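Local coordinates for protein N-acylethanolamine-hydrolyzing acid amidase beta-subunit (Caenorhabditis elegans, PDB 6DY3) that probably hydrolyses bioactive fatty acid amides such as N-palmitoylethanolamine, as the beta subunit of a self-cleaving lysosomal amidase of the Ntn-hydrolase clan, at residues I13-T24 with V204-M215; L26-V34 with Y44-Y52. One frame throughout, in Å; residues are numbered along the deposited sequence.

Contact 1 of 2, residues I13-T24 with V204-M215; sequences IIHGRNLDYDMT and VRNNLTVFSTVM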
loop_
_atom_site.group_PDB
_atom_site.type_symbol
_atom_site.label_atom_id
_atom_site.label_comp_id
_atom_site.label_asym_id
_atom_site.label_seq_id
_atom_site.Cartn_x
_atom_site.Cartn_y
_atom_site.Cartn_z
ATOM N N ILE B 13 18.767 5.531 3.311
ATOM C CA ILE B 13 17.382 5.576 3.769
ATOM C C ILE B 13 16.723 4.246 3.423
ATOM O O ILE B 13 16.703 3.839 2.255
ATOM C CB ILE B 13 16.625 6.759 3.146
ATOM C CG1 ILE B 13 17.327 8.066 3.531
ATOM C CG2 ILE B 13 15.169 6.764 3.605
ATOM C CD1 ILE B 13 16.660 9.314 3.022
ATOM N N ILE B 14 16.178 3.576 4.439
ATOM C CA ILE B 14 15.571 2.258 4.295
ATOM C C ILE B 14 14.087 2.357 4.613
ATOM O O ILE B 14 13.692 2.993 5.596
ATOM C CB ILE B 14 16.253 1.213 5.206
ATOM C CG1 ILE B 14 17.739 1.089 4.857
ATOM C CG2 ILE B 14 15.572 -0.142 5.081
ATOM C CD1 ILE B 14 18.640 1.998 5.661
ATOM N N HIS B 15 13.269 1.705 3.787
ATOM C CA HIS B 15 11.817 1.725 3.926
ATOM C C HIS B 15 11.343 0.294 4.144
ATOM O O HIS B 15 11.448 -0.543 3.240
ATOM C CB HIS B 15 11.161 2.335 2.690
ATOM C CG HIS B 15 9.691 2.581 2.844
ATOM N ND1 HIS B 15 9.001 3.475 2.056
ATOM C CD2 HIS B 15 8.782 2.058 3.701
ATOM C CE1 HIS B 15 7.730 3.489 2.416
ATOM N NE2 HIS B 15 7.572 2.638 3.413
ATOM N N GLY B 16 10.822 0.019 5.336
ATOM C CA GLY B 16 10.294 -1.289 5.676
ATOM C C GLY B 16 8.785 -1.227 5.809
ATOM O O GLY B 16 8.232 -0.227 6.270
ATOM N N ARG B 17 8.118 -2.312 5.428
ATOM C CA ARG B 17 6.664 -2.310 5.397
ATOM C C ARG B 17 6.132 -3.713 5.642
ATOM O O ARG B 17 6.490 -4.651 4.927
ATOM C CB ARG B 17 6.154 -1.779 4.050
ATOM C CG ARG B 17 4.737 -1.227 4.110
ATOM C CD ARG B 17 3.702 -2.268 3.757
ATOM N NE ARG B 17 2.413 -1.949 4.358
ATOM C CZ ARG B 17 1.495 -1.159 3.820
ATOM N NH1 ARG B 17 1.700 -0.598 2.643
ATOM N NH2 ARG B 17 0.360 -0.943 4.470
ATOM N N ASN B 18 5.258 -3.839 6.633
ATOM C CA ASN B 18 4.475 -5.045 6.851
ATOM C C ASN B 18 3.026 -4.746 6.506
ATOM O O ASN B 18 2.511 -3.683 6.854
ATOM C CB ASN B 18 4.571 -5.520 8.300
ATOM C CG ASN B 18 5.821 -6.328 8.577
ATOM O OD1 ASN B 18 6.713 -6.426 7.734
ATOM N ND2 ASN B 18 5.897 -6.909 9.767
ATOM N N LEU B 19 2.383 -5.669 5.799
ATOM C CA LEU B 19 0.974 -5.540 5.441
ATOM C C LEU B 19 0.171 -6.540 6.266
ATOM O O LEU B 19 0.334 -7.754 6.108
ATOM C CB LEU B 19 0.763 -5.777 3.950
ATOM C CG LEU B 19 -0.683 -5.522 3.521
ATOM C CD1 LEU B 19 -0.832 -4.076 3.084
ATOM C CD2 LEU B 19 -1.114 -6.486 2.427
ATOM N N ASP B 20 -0.687 -6.033 7.147
ATOM C CA ASP B 20 -1.592 -6.868 7.925
ATOM C C ASP B 20 -2.994 -6.785 7.331
ATOM O O ASP B 20 -3.524 -5.692 7.109
ATOM C CB ASP B 20 -1.601 -6.446 9.396
ATOM C CG ASP B 20 -0.223 -6.573 10.059
ATOM O OD1 ASP B 20 0.076 -5.781 10.978
ATOM O OD2 ASP B 20 0.568 -7.456 9.662
ATOM N N TYR B 21 -3.590 -7.945 7.086
ATOM C CA TYR B 21 -4.846 -8.057 6.363
ATOM C C TYR B 21 -5.671 -9.141 7.031
ATOM O O TYR B 21 -5.168 -10.246 7.254
ATOM C CB TYR B 21 -4.581 -8.409 4.899
ATOM C CG TYR B 21 -5.641 -7.997 3.908
ATOM C CD1 TYR B 21 -5.696 -6.697 3.418
ATOM C CD2 TYR B 21 -6.559 -8.924 3.426
ATOM C CE1 TYR B 21 -6.647 -6.325 2.495
ATOM C CE2 TYR B 21 -7.522 -8.559 2.494
ATOM C CZ TYR B 21 -7.559 -7.261 2.033
ATOM O OH TYR B 21 -8.515 -6.906 1.107
ATOM N N ASP B 22 -6.926 -8.827 7.358
ATOM C CA ASP B 22 -7.768 -9.788 8.066
ATOM C C ASP B 22 -7.989 -11.047 7.242
ATOM O O ASP B 22 -8.064 -12.152 7.789
ATOM C CB ASP B 22 -9.108 -9.150 8.416
ATOM C CG ASP B 22 -9.819 -9.880 9.521
ATOM O OD1 ASP B 22 -10.654 -10.763 9.216
ATOM O OD2 ASP B 22 -9.530 -9.579 10.699
ATOM N N MET B 23 -8.091 -10.898 5.926
ATOM C CA MET B 23 -8.289 -12.022 5.013
ATOM C C MET B 23 -6.931 -12.586 4.592
ATOM O O MET B 23 -6.573 -12.649 3.419
ATOM C CB MET B 23 -9.107 -11.559 3.815
ATOM C CG MET B 23 -9.801 -12.636 3.038
ATOM S SD MET B 23 -10.727 -11.872 1.690
ATOM C CE MET B 23 -9.420 -11.545 0.509
ATOM N N THR B 24 -6.190 -13.041 5.605
ATOM C CA THR B 24 -4.744 -13.207 5.486
ATOM C C THR B 24 -4.373 -14.268 4.451
ATOM O O THR B 24 -3.667 -13.985 3.476
ATOM C CB THR B 24 -4.166 -13.573 6.854
ATOM O OG1 THR B 24 -4.757 -12.746 7.866
ATOM C CG2 THR B 24 -2.669 -13.374 6.861
ATOM N N VAL B 204 5.192 -7.163 15.533
ATOM C CA VAL B 204 5.270 -6.465 14.247
ATOM C C VAL B 204 4.910 -7.433 13.126
ATOM O O VAL B 204 4.108 -7.127 12.236
ATOM C CB VAL B 204 6.669 -5.855 14.036
ATOM C CG1 VAL B 204 6.677 -4.943 12.808
ATOM C CG2 VAL B 204 7.134 -5.093 15.269
ATOM N N ARG B 205 5.515 -8.618 13.155
ATOM C CA ARG B 205 5.000 -9.776 12.442
ATOM C C ARG B 205 3.994 -10.472 13.347
ATOM O O ARG B 205 4.251 -10.656 14.539
ATOM C CB ARG B 205 6.141 -10.724 12.061
ATOM C CG ARG B 205 5.713 -12.155 11.779
ATOM C CD ARG B 205 6.900 -13.012 11.367
ATOM N NE ARG B 205 7.859 -13.205 12.455
ATOM C CZ ARG B 205 7.855 -14.239 13.293
ATOM N NH1 ARG B 205 6.942 -15.193 13.184
ATOM N NH2 ARG B 205 8.775 -14.321 14.245
ATOM N N ASN B 206 2.849 -10.855 12.784
ATOM C CA ASN B 206 1.774 -11.438 13.577
ATOM C C ASN B 206 0.922 -12.332 12.680
ATOM O O ASN B 206 1.231 -12.543 11.506
ATOM C CB ASN B 206 0.941 -10.345 14.245
ATOM C CG ASN B 206 0.405 -9.355 13.257
ATOM O OD1 ASN B 206 -0.517 -9.669 12.503
ATOM N ND2 ASN B 206 0.977 -8.147 13.242
ATOM N N ASN B 207 -0.156 -12.872 13.254
ATOM C CA ASN B 207 -0.982 -13.841 12.535
ATOM C C ASN B 207 -1.626 -13.242 11.289
ATOM O O ASN B 207 -1.958 -13.978 10.352
ATOM C CB ASN B 207 -2.065 -14.395 13.462
ATOM C CG ASN B 207 -1.505 -15.298 14.539
ATOM O OD1 ASN B 207 -0.503 -15.984 14.329
ATOM N ND2 ASN B 207 -2.150 -15.306 15.706
ATOM N N LEU B 208 -1.841 -11.929 11.263
ATOM C CA LEU B 208 -2.488 -11.287 10.125
ATOM C C LEU B 208 -1.506 -10.766 9.089
ATOM O O LEU B 208 -1.939 -10.274 8.044
ATOM C CB LEU B 208 -3.375 -10.133 10.608
ATOM C CG LEU B 208 -4.449 -10.530 11.620
ATOM C CD1 LEU B 208 -5.296 -9.333 11.966
ATOM C CD2 LEU B 208 -5.316 -11.661 11.092
ATOM N N THR B 209 -0.203 -10.870 9.334
ATOM C CA THR B 209 0.773 -10.314 8.408
ATOM C C THR B 209 0.785 -11.126 7.116
ATOM O O THR B 209 1.032 -12.336 7.136
ATOM C CB THR B 209 2.158 -10.290 9.048
ATOM O OG1 THR B 209 2.091 -9.637 10.320
ATOM C CG2 THR B 209 3.138 -9.544 8.157
ATOM N N VAL B 210 0.496 -10.457 5.996
ATOM C CA VAL B 210 0.518 -11.116 4.693
ATOM C C VAL B 210 1.937 -11.174 4.146
ATOM O O VAL B 210 2.448 -12.247 3.802
ATOM C CB VAL B 210 -0.432 -10.404 3.711
ATOM C CG1 VAL B 210 -0.278 -10.970 2.293
ATOM C CG2 VAL B 210 -1.860 -10.545 4.178
ATOM N N PHE B 211 2.587 -10.017 4.038
ATOM C CA PHE B 211 3.954 -9.966 3.549
ATOM C C PHE B 211 4.754 -8.934 4.325
ATOM O O PHE B 211 4.209 -8.033 4.964
ATOM C CB PHE B 211 4.028 -9.649 2.046
ATOM C CG PHE B 211 3.509 -8.283 1.667
ATOM C CD1 PHE B 211 4.258 -7.144 1.906
ATOM C CD2 PHE B 211 2.301 -8.153 1.007
ATOM C CE1 PHE B 211 3.789 -5.905 1.542
ATOM C CE2 PHE B 211 1.832 -6.911 0.632
ATOM C CZ PHE B 211 2.576 -5.788 0.896
ATOM N N SER B 212 6.070 -9.086 4.240
ATOM C CA SER B 212 7.037 -8.113 4.725
ATOM C C SER B 212 7.926 -7.731 3.551
ATOM O O SER B 212 8.317 -8.596 2.763
ATOM C CB SER B 212 7.894 -8.681 5.863
ATOM O OG SER B 212 7.130 -9.000 7.008
ATOM N N THR B 213 8.248 -6.441 3.432
ATOM C CA THR B 213 9.046 -5.957 2.317
ATOM C C THR B 213 10.000 -4.874 2.796
ATOM O O THR B 213 9.766 -4.204 3.805
ATOM C CB THR B 213 8.161 -5.420 1.177
ATOM O OG1 THR B 213 8.961 -5.174 0.013
ATOM C CG2 THR B 213 7.469 -4.140 1.583
ATOM N N VAL B 214 11.096 -4.726 2.059
ATOM C CA VAL B 214 12.077 -3.680 2.303
ATOM C C VAL B 214 12.358 -2.988 0.979
ATOM O O VAL B 214 12.484 -3.643 -0.062
ATOM C CB VAL B 214 13.382 -4.236 2.915
ATOM C CG1 VAL B 214 14.380 -3.109 3.156
ATOM C CG2 VAL B 214 13.098 -4.992 4.214
ATOM N N MET B 215 12.463 -1.666 1.024
ATOM C CA MET B 215 12.738 -0.859 -0.155
ATOM C C MET B 215 13.837 0.131 0.186
ATOM O O MET B 215 13.775 0.799 1.224
ATOM C CB MET B 215 11.486 -0.120 -0.630
ATOM C CG MET B 215 10.420 -1.026 -1.219
ATOM S SD MET B 215 8.941 -0.115 -1.708
ATOM C CE MET B 215 8.301 0.390 -0.113
HETATM O O HOH W 1 2.639 -5.039 11.418
#
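Leu19 and Phe211 pack together where strands 13-20 and 209-215 pair antiparallel, in one of the two beta sheets of this Ntn-hydrolase fold. Leu19 CB sits over one face of the Phe211 ring, 3.7 Å from its centroid. The Phe211 ring gets there because CG lies between its own backbone N and carbonyl carbon (chi1 64°). On the same face of the sheet, Met215 CE sits over the His15 ring, 3.9 Å from its centroid. Ser65 and Ser67 hold the two nitrogens of that ring. Arg17 also lies on this packed face, with NE bonded to Asn18 O and NH2 to Leu68 O. On the opposite face, Asn18, Ser212, Asp20 and Thr209 form a polar patch. Asn18 OD1 accepts from Ser212 OG at 2.7 Å, and ND2 donates to Val204 O. The turn before strand 209-215, at Asn206 to Leu208, is the looser, more solvent-facing side. Asn206 makes an Asx turn to Leu208 N, and its ND2 reaches Asp20 OD1 only weakly. Leu208 is exposed, although its CD2 touches Thr24 OG1. Asp20 is buried. Its OD1 forms a salt bridge to Arg174, a hydrogen bond with Cys1 N and another from a water that also donates to Val204 O. Thr209 OG1 donates to Asp20 OD2 at 2.7 Å, on the syn side.

Contact 2 of 2, residues L26-V34 with Y44-Y52; sequences LLKNITIHV and YSGLTFALY. With NAG (2-acetamido-2-deoxy-beta-D-glucopyranose), chain I.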
loop_
_atom_site.group_PDB
_atom_site.type_symbol
_atom_site.label_atom_id
_atom_site.label_comp_id
_atom_site.label_asym_id
_atom_site.label_seq_id
_atom_site.Cartn_x
_atom_site.Cartn_y
_atom_site.Cartn_z
ATOM N N LEU B 26 -5.987 -16.104 2.171
ATOM C CA LEU B 26 -6.442 -16.007 0.785
ATOM C C LEU B 26 -5.628 -14.986 0.005
ATOM O O LEU B 26 -5.357 -15.181 -1.187
ATOM C CB LEU B 26 -7.926 -15.655 0.730
ATOM C CG LEU B 26 -8.915 -16.743 1.149
ATOM C CD1 LEU B 26 -10.348 -16.241 1.008
ATOM C CD2 LEU B 26 -8.721 -18.016 0.334
ATOM N N LEU B 27 -5.218 -13.898 0.657
ATOM C CA LEU B 27 -4.502 -12.844 -0.052
ATOM C C LEU B 27 -3.077 -13.252 -0.387
ATOM O O LEU B 27 -2.516 -12.760 -1.369
ATOM C CB LEU B 27 -4.488 -11.559 0.777
ATOM C CG LEU B 27 -4.463 -10.284 -0.071
ATOM C CD1 LEU B 27 -5.833 -10.051 -0.708
ATOM C CD2 LEU B 27 -4.015 -9.068 0.735
ATOM N N LYS B 28 -2.477 -14.138 0.416
ATOM C CA LYS B 28 -1.098 -14.555 0.175
ATOM C C LYS B 28 -0.948 -15.217 -1.186
ATOM O O LYS B 28 0.080 -15.053 -1.854
ATOM C CB LYS B 28 -0.636 -15.511 1.274
ATOM C CG LYS B 28 -0.460 -14.862 2.635
ATOM C CD LYS B 28 -0.020 -15.875 3.672
ATOM C CE LYS B 28 0.220 -15.216 5.016
ATOM N NZ LYS B 28 0.426 -16.209 6.109
ATOM N N ASN B 29 -1.962 -15.965 -1.613
ATOM C CA ASN B 29 -1.915 -16.677 -2.883
ATOM C C ASN B 29 -1.944 -15.760 -4.097
ATOM O O ASN B 29 -1.693 -16.237 -5.207
ATOM C CB ASN B 29 -3.087 -17.650 -2.975
ATOM C CG ASN B 29 -2.889 -18.904 -2.142
ATOM O OD1 ASN B 29 -1.772 -19.372 -1.942
ATOM N ND2 ASN B 29 -3.987 -19.450 -1.654
ATOM N N ILE B 30 -2.241 -14.471 -3.929
ATOM C CA ILE B 30 -2.367 -13.581 -5.079
ATOM C C ILE B 30 -1.495 -12.344 -4.906
ATOM O O ILE B 30 -1.656 -11.353 -5.629
ATOM C CB ILE B 30 -3.840 -13.195 -5.319
ATOM C CG1 ILE B 30 -4.420 -12.468 -4.103
ATOM C CG2 ILE B 30 -4.657 -14.443 -5.630
ATOM C CD1 ILE B 30 -5.761 -11.822 -4.361
ATOM N N THR B 31 -0.557 -12.393 -3.964
ATOM C CA THR B 31 0.387 -11.296 -3.789
ATOM C C THR B 31 1.459 -11.371 -4.871
ATOM O O THR B 31 2.084 -12.418 -5.068
ATOM C CB THR B 31 1.028 -11.351 -2.400
ATOM O OG1 THR B 31 0.015 -11.233 -1.396
ATOM C CG2 THR B 31 2.030 -10.213 -2.218
ATOM N N ILE B 32 1.675 -10.254 -5.567
ATOM C CA ILE B 32 2.597 -10.207 -6.696
ATOM C C ILE B 32 3.436 -8.937 -6.624
ATOM O O ILE B 32 3.040 -7.935 -6.021
ATOM C CB ILE B 32 1.838 -10.287 -8.044
ATOM C CG1 ILE B 32 0.860 -9.115 -8.171
ATOM C CG2 ILE B 32 1.111 -11.623 -8.173
ATOM C CD1 ILE B 32 0.196 -9.004 -9.524
ATOM N N HIS B 33 4.618 -8.998 -7.223
ATOM C CA HIS B 33 5.458 -7.831 -7.438
ATOM C C HIS B 33 5.395 -7.458 -8.913
ATOM O O HIS B 33 5.425 -8.331 -9.784
ATOM C CB HIS B 33 6.907 -8.101 -7.013
ATOM C CG HIS B 33 7.834 -6.958 -7.279
ATOM N ND1 HIS B 33 8.395 -6.733 -8.515
ATOM C CD2 HIS B 33 8.295 -5.971 -6.472
ATOM C CE1 HIS B 33 9.162 -5.659 -8.464
ATOM N NE2 HIS B 33 9.118 -5.176 -7.234
ATOM N N VAL B 34 5.286 -6.163 -9.191
ATOM C CA VAL B 34 5.032 -5.672 -10.539
ATOM C C VAL B 34 6.051 -4.598 -10.889
ATOM O O VAL B 34 6.349 -3.719 -10.074
ATOM C CB VAL B 34 3.599 -5.121 -10.676
ATOM C CG1 VAL B 34 3.439 -4.375 -11.988
ATOM C CG2 VAL B 34 2.588 -6.258 -10.575
ATOM N N TYR B 44 8.054 2.579 -12.616
ATOM C CA TYR B 44 7.876 2.421 -11.184
ATOM C C TYR B 44 7.472 0.979 -10.934
ATOM O O TYR B 44 7.033 0.274 -11.846
ATOM C CB TYR B 44 6.828 3.394 -10.619
ATOM C CG TYR B 44 5.493 3.343 -11.332
ATOM C CD1 TYR B 44 4.463 2.550 -10.861
ATOM C CD2 TYR B 44 5.271 4.079 -12.489
ATOM C CE1 TYR B 44 3.253 2.497 -11.511
ATOM C CE2 TYR B 44 4.059 4.032 -13.145
ATOM C CZ TYR B 44 3.057 3.236 -12.654
ATOM O OH TYR B 44 1.844 3.177 -13.301
ATOM N N SER B 45 7.665 0.544 -9.698
ATOM C CA SER B 45 7.340 -0.807 -9.273
ATOM C C SER B 45 6.377 -0.741 -8.097
ATOM O O SER B 45 6.175 0.313 -7.485
ATOM C CB SER B 45 8.604 -1.586 -8.888
ATOM O OG SER B 45 9.569 -1.534 -9.923
ATOM N N GLY B 46 5.771 -1.879 -7.786
ATOM C CA GLY B 46 4.851 -1.940 -6.673
ATOM C C GLY B 46 4.478 -3.360 -6.327
ATOM O O GLY B 46 4.672 -4.292 -7.113
ATOM N N LEU B 47 3.970 -3.513 -5.111
ATOM C CA LEU B 47 3.314 -4.737 -4.687
ATOM C C LEU B 47 1.811 -4.542 -4.825
ATOM O O LEU B 47 1.291 -3.443 -4.611
ATOM C CB LEU B 47 3.683 -5.082 -3.245
ATOM C CG LEU B 47 5.116 -5.575 -3.011
ATOM C CD1 LEU B 47 5.464 -5.544 -1.525
ATOM C CD2 LEU B 47 5.298 -6.977 -3.560
ATOM N N THR B 48 1.124 -5.585 -5.262
ATOM C CA THR B 48 -0.324 -5.523 -5.356
ATOM C C THR B 48 -0.844 -6.954 -5.355
ATOM O O THR B 48 -0.104 -7.903 -5.070
ATOM C CB THR B 48 -0.772 -4.729 -6.591
ATOM O OG1 THR B 48 -2.195 -4.562 -6.559
ATOM C CG2 THR B 48 -0.365 -5.438 -7.887
ATOM N N PHE B 49 -2.116 -7.114 -5.699
ATOM C CA PHE B 49 -2.758 -8.414 -5.663
ATOM C C PHE B 49 -3.596 -8.583 -6.918
ATOM O O PHE B 49 -4.094 -7.609 -7.484
ATOM C CB PHE B 49 -3.613 -8.551 -4.403
ATOM C CG PHE B 49 -2.982 -7.929 -3.186
ATOM C CD1 PHE B 49 -3.155 -6.580 -2.912
ATOM C CD2 PHE B 49 -2.203 -8.686 -2.327
ATOM C CE1 PHE B 49 -2.575 -5.999 -1.804
ATOM C CE2 PHE B 49 -1.618 -8.108 -1.209
ATOM C CZ PHE B 49 -1.806 -6.762 -0.950
ATOM N N ALA B 50 -3.734 -9.830 -7.361
ATOM C CA ALA B 50 -4.553 -10.108 -8.532
ATOM C C ALA B 50 -5.940 -9.510 -8.346
ATOM O O ALA B 50 -6.571 -9.702 -7.305
ATOM C CB ALA B 50 -4.646 -11.617 -8.757
ATOM N N LEU B 51 -6.402 -8.787 -9.373
ATOM C CA LEU B 51 -7.668 -8.048 -9.393
ATOM C C LEU B 51 -7.493 -6.587 -8.994
ATOM O O LEU B 51 -8.356 -5.757 -9.297
ATOM C CB LEU B 51 -8.739 -8.678 -8.493
ATOM C CG LEU B 51 -9.241 -10.069 -8.883
ATOM C CD1 LEU B 51 -10.233 -10.576 -7.844
ATOM C CD2 LEU B 51 -9.875 -10.063 -10.270
ATOM N N TYR B 52 -6.389 -6.256 -8.334
ATOM C CA TYR B 52 -6.107 -4.891 -7.904
ATOM C C TYR B 52 -5.005 -4.305 -8.778
ATOM O O TYR B 52 -3.876 -4.805 -8.770
ATOM C CB TYR B 52 -5.690 -4.860 -6.435
ATOM C CG TYR B 52 -6.769 -5.325 -5.481
ATOM C CD1 TYR B 52 -6.917 -6.669 -5.178
ATOM C CD2 TYR B 52 -7.637 -4.424 -4.889
ATOM C CE1 TYR B 52 -7.897 -7.100 -4.317
ATOM C CE2 TYR B 52 -8.617 -4.847 -4.027
ATOM C CZ TYR B 52 -8.747 -6.184 -3.743
ATOM O OH TYR B 52 -9.730 -6.616 -2.880
HETATM C C1 NAG I . -3.974 -20.661 -0.887
HETATM C C2 NAG I . -4.495 -20.503 0.557
HETATM C C3 NAG I . -4.752 -21.870 1.202
HETATM C C4 NAG I . -5.565 -22.775 0.283
HETATM C C5 NAG I . -4.918 -22.832 -1.095
HETATM C C6 NAG I . -5.696 -23.633 -2.115
HETATM C C7 NAG I . -2.268 -20.069 1.489
HETATM C C8 NAG I . -1.446 -19.182 2.370
HETATM N N2 NAG I . -3.558 -19.737 1.362
HETATM O O3 NAG I . -5.457 -21.672 2.424
HETATM O O4 NAG I . -5.642 -24.090 0.827
HETATM O O5 NAG I . -4.833 -21.503 -1.614
HETATM O O6 NAG I . -6.977 -24.030 -1.639
HETATM O O7 NAG I . -1.793 -21.052 0.932
#
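Phe49 ends strand 41-49 at the open end of a beta hairpin, where Leu27, Ile30 and Thr31 surround its ring and backbone. Leu27 CD2 stands over one face of the ring, 3.7 Å from the centroid. Thr31 OG1 comes to the ring edge and donates its own bond to Leu27 O, which also accepts from Ile30 N on the opposite face of its carbonyl plane. Replacing Phe49 with an alanine is likely to open a gap beneath Leu27 CD2, leaving the end of helix 24-28 less firmly packed on the hairpin. Ile30 packs on Phe49 CB through CD1. Its CB meets Ala50 CB at 3.9 Å, and its O accepts from Ala50 N on a lone pair. Ile32 pairs with Thr48 through two backbone bonds, Ile32 N to Thr48 O at 3.0 Å and Thr48 N to Ile32 O at 3.1 Å. Ile32 CG1 runs alongside Thr48 CG2. Asn29, in the turn before the strand, carries the N-linked NAG. Strand 41-49 lies between strands 31-38 and 57-60, Leu47 touches helix 222-226, and residues 32-34 continue the sheet into a parallel strand of the alpha subunit.

How the contacts relate
Contacts 1 and 2 belong to two different sheets that face each other, with centres about 13 Å apart. Contact 2 is nested in the chain between the two strands of contact 1. Their side chains meet directly: Leu19 CD2 packs on Phe49 CZ at 3.5 Å, and Phe211 CE1 on Leu47 CD1 at 3.5 Å. Tyr21 CD2 also touches Leu27 CD2, close to where strand 13-20 leads into helix 24-28. Contact 1 lies nearer the probable nucleophile, since the side chain of Arg17 comes within about 3 Å of that of Cys1. The side chain of Phe49 is about 9 Å from that of Cys1. The NAG on Asn29 of contact 2 comes within about 7 Å of the Thr24 side chain of contact 1.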